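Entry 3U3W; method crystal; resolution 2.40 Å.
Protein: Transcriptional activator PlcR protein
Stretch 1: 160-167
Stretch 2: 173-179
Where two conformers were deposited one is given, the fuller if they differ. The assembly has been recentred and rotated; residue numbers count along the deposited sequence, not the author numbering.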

# COMPACT_ATOMS: atom_id res chain seq x y z
N ALA A 160 -7.51 -12.27 -14.81
CA ALA A 160 -8.71 -13.14 -14.85
C ALA A 160 -8.80 -13.96 -16.15
O ALA A 160 -8.97 -15.18 -16.12
N ILE A 161 -8.66 -13.29 -17.29
CA ILE A 161 -8.64 -13.99 -18.57
C ILE A 161 -7.59 -15.11 -18.58
O ILE A 161 -7.88 -16.24 -18.98
N ALA A 162 -6.38 -14.81 -18.12
CA ALA A 162 -5.30 -15.81 -18.11
C ALA A 162 -5.60 -17.01 -17.18
O ALA A 162 -5.27 -18.15 -17.51
N ASN A 163 -6.22 -16.73 -16.03
CA ASN A 163 -6.64 -17.77 -15.09
C ASN A 163 -7.64 -18.73 -15.72
O ASN A 163 -7.63 -19.92 -15.44
N ILE A 164 -8.54 -18.18 -16.53
CA ILE A 164 -9.64 -18.96 -17.07
C ILE A 164 -9.16 -19.86 -18.21
O ILE A 164 -9.53 -21.03 -18.26
N TYR A 165 -8.34 -19.31 -19.11
CA TYR A 165 -7.62 -20.13 -20.09
C TYR A 165 -6.91 -21.27 -19.37
O TYR A 165 -7.00 -22.44 -19.77
N ALA A 166 -6.21 -20.93 -18.29
CA ALA A 166 -5.34 -21.92 -17.67
C ALA A 166 -6.12 -23.06 -17.01
O ALA A 166 -5.71 -24.21 -17.06
N GLU A 167 -7.23 -22.75 -16.38
CA GLU A 167 -7.92 -23.82 -15.67
C GLU A 167 -8.90 -24.60 -16.56
O GLU A 167 -9.53 -25.55 -16.12
N LYS A 173 -1.89 -20.73 -23.82
CA LYS A 173 -2.44 -19.40 -23.95
C LYS A 173 -2.37 -18.67 -22.60
O LYS A 173 -2.08 -17.48 -22.54
N GLY A 174 -2.62 -19.40 -21.52
CA GLY A 174 -2.62 -18.81 -20.20
C GLY A 174 -1.23 -18.35 -19.79
O GLY A 174 -1.03 -17.21 -19.36
N ILE A 175 -0.28 -19.26 -19.93
CA ILE A 175 1.12 -18.97 -19.62
C ILE A 175 1.66 -17.77 -20.42
O ILE A 175 2.33 -16.91 -19.86
N ASP A 176 1.34 -17.71 -21.71
CA ASP A 176 1.77 -16.58 -22.52
C ASP A 176 1.13 -15.27 -22.08
O ASP A 176 1.76 -14.22 -22.18
N LEU A 177 -0.11 -15.32 -21.59
CA LEU A 177 -0.79 -14.12 -21.11
C LEU A 177 -0.20 -13.66 -19.76
O LEU A 177 -0.01 -12.46 -19.54
N PHE A 178 0.11 -14.60 -18.89
CA PHE A 178 0.81 -14.27 -17.65
C PHE A 178 2.14 -13.56 -17.92
O PHE A 178 2.44 -12.52 -17.32
N GLU A 179 2.94 -14.12 -18.83
CA GLU A 179 4.20 -13.49 -19.19
C GLU A 179 3.98 -12.08 -19.73
O GLU A 179 4.75 -11.19 -19.42

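The apolar centre of this helix pair from the transcriptional activator PlcR is built around A162, whose CA-to-CB bond points toward the second helix. Its methyl group meets two larger side chains at once. A162 CB lies 3.6 Å from L177 CG, and it also sits over a face of the F178 ring, 3.6 Å from the ring centroid and 20° off the normal, a CH-pi contact in which A162 CB comes within 3.4 Å of F178 CE1. L177 points toward the first helix with chi1 t and chi2 p, a conformation that also brings L177 CD2 to 3.6 Å from I161 CG2. I161, an m,t rotamer, leaves its CA sideways, so it borders the contact and gives up little surface to it.

Two antiparallel helices can approach closely when small residues face each other where they meet, and this pair illustrates the principle. The helix axes come within 7.9 Å, with their N-to-C directions 157° apart, and the nearest CA atoms are those of A162 and G174, 4.5 Å apart. Glycine is what makes this spacing comfortable: a CB built at ideal geometry on G174 would point toward the first helix and sit 3.1 Å from A166 CB and 3.2 Å from A162 O, both tight. Without one, G174 CA rests 3.8 Å from A162 O, an oxygen already engaged within its own helix by A166 N.

F178 starts sideways, but chi1 near -73° swings its ring back to the first helix. While A162 CB covers a face, the ring edge meets two other neighbours: A166 CB lies 4.4 Å from F178 CE2, a looser apolar contact, and N163 OD1 lies 3.2 Å from F178 CZ. N163 is instructive because its CA-to-CB bond points away, yet with chi1 m the end of the side chain comes nearer and places a polar oxygen close to the plane of the aromatic ring. Its ND2 is hydrogen-bonded elsewhere in the structure.

Toward the exposed border, Y165 (chi1 m) points in, its CB 4.0 Å from G174 N. K173 stretches along the tyrosine ring, chi1 lying between wells at -123° and the remaining angles all t. K173 CD stands over a ring face, 4.0 Å from the centroid of Y165, so the lysine contributes its aliphatic chain to the packing. The Y165 hydroxyl finds its partner elsewhere. No hydrogen bond crosses between the helices; most of the close contacts in the 389 Å² buried between them are between carbon atoms.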

# COMPACT_ATOMS: atom_id res chain seq x y z
CB ALA A 160 -9.99 -12.32 -14.62
CB ILE A 161 -8.40 -13.02 -19.73
CG1 ILE A 161 -9.61 -12.10 -19.93
CG2 ILE A 161 -8.09 -13.80 -21.00
CD1 ILE A 161 -9.38 -10.92 -20.88
CB ALA A 162 -3.99 -15.16 -17.75
CB ASN A 163 -7.31 -17.15 -13.85
CG ASN A 163 -6.32 -16.53 -12.87
OD1 ASN A 163 -5.11 -16.74 -12.98
ND2 ASN A 163 -6.83 -15.78 -11.91
CB ILE A 164 -10.81 -18.06 -17.50
CG1 ILE A 164 -11.38 -17.36 -16.26
CG2 ILE A 164 -11.89 -18.88 -18.21
CD1 ILE A 164 -12.39 -16.29 -16.58
CB TYR A 165 -6.57 -19.31 -20.85
CG TYR A 165 -7.10 -18.51 -22.02
CD1 TYR A 165 -7.99 -19.07 -22.92
CD2 TYR A 165 -6.70 -17.18 -22.22
CE1 TYR A 165 -8.48 -18.33 -24.00
CE2 TYR A 165 -7.18 -16.44 -23.29
CZ TYR A 165 -8.07 -17.02 -24.19
OH TYR A 165 -8.55 -16.31 -25.26
CB ALA A 166 -4.36 -21.27 -16.68
CB GLU A 167 -8.56 -23.30 -14.39
CG GLU A 167 -9.79 -22.47 -14.53
CD GLU A 167 -10.42 -22.18 -13.17
OE1 GLU A 167 -9.91 -22.73 -12.16
OE2 GLU A 167 -11.39 -21.41 -13.12
CB LYS A 173 -3.87 -19.47 -24.48
CG LYS A 173 -4.11 -18.67 -25.76
CD LYS A 173 -5.51 -18.98 -26.31
CE LYS A 173 -5.71 -18.45 -27.73
NZ LYS A 173 -7.02 -18.91 -28.32
CB ILE A 175 1.99 -20.23 -19.78
CG1 ILE A 175 1.74 -21.18 -18.59
CG2 ILE A 175 3.45 -19.83 -19.91
CD1 ILE A 175 2.13 -22.66 -18.83
CB ASP A 176 1.52 -16.85 -24.02
CG ASP A 176 2.60 -17.74 -24.66
OD1 ASP A 176 3.80 -17.64 -24.27
OD2 ASP A 176 2.25 -18.54 -25.55
CB LEU A 177 -2.30 -14.32 -21.04
CG LEU A 177 -3.08 -13.07 -20.60
CD1 LEU A 177 -2.53 -11.77 -21.22
CD2 LEU A 177 -4.59 -13.18 -20.86
CB PHE A 178 1.04 -15.53 -16.80
CG PHE A 178 -0.21 -16.03 -16.16
CD1 PHE A 178 -1.04 -15.16 -15.44
CD2 PHE A 178 -0.59 -17.36 -16.29
CE1 PHE A 178 -2.22 -15.61 -14.86
CE2 PHE A 178 -1.76 -17.82 -15.71
CZ PHE A 178 -2.58 -16.93 -14.99
CB GLU A 179 4.97 -14.34 -20.20
CG GLU A 179 5.43 -15.69 -19.65
CD GLU A 179 6.23 -16.47 -20.68
OE1 GLU A 179 6.24 -16.06 -21.86
OE2 GLU A 179 6.86 -17.48 -20.31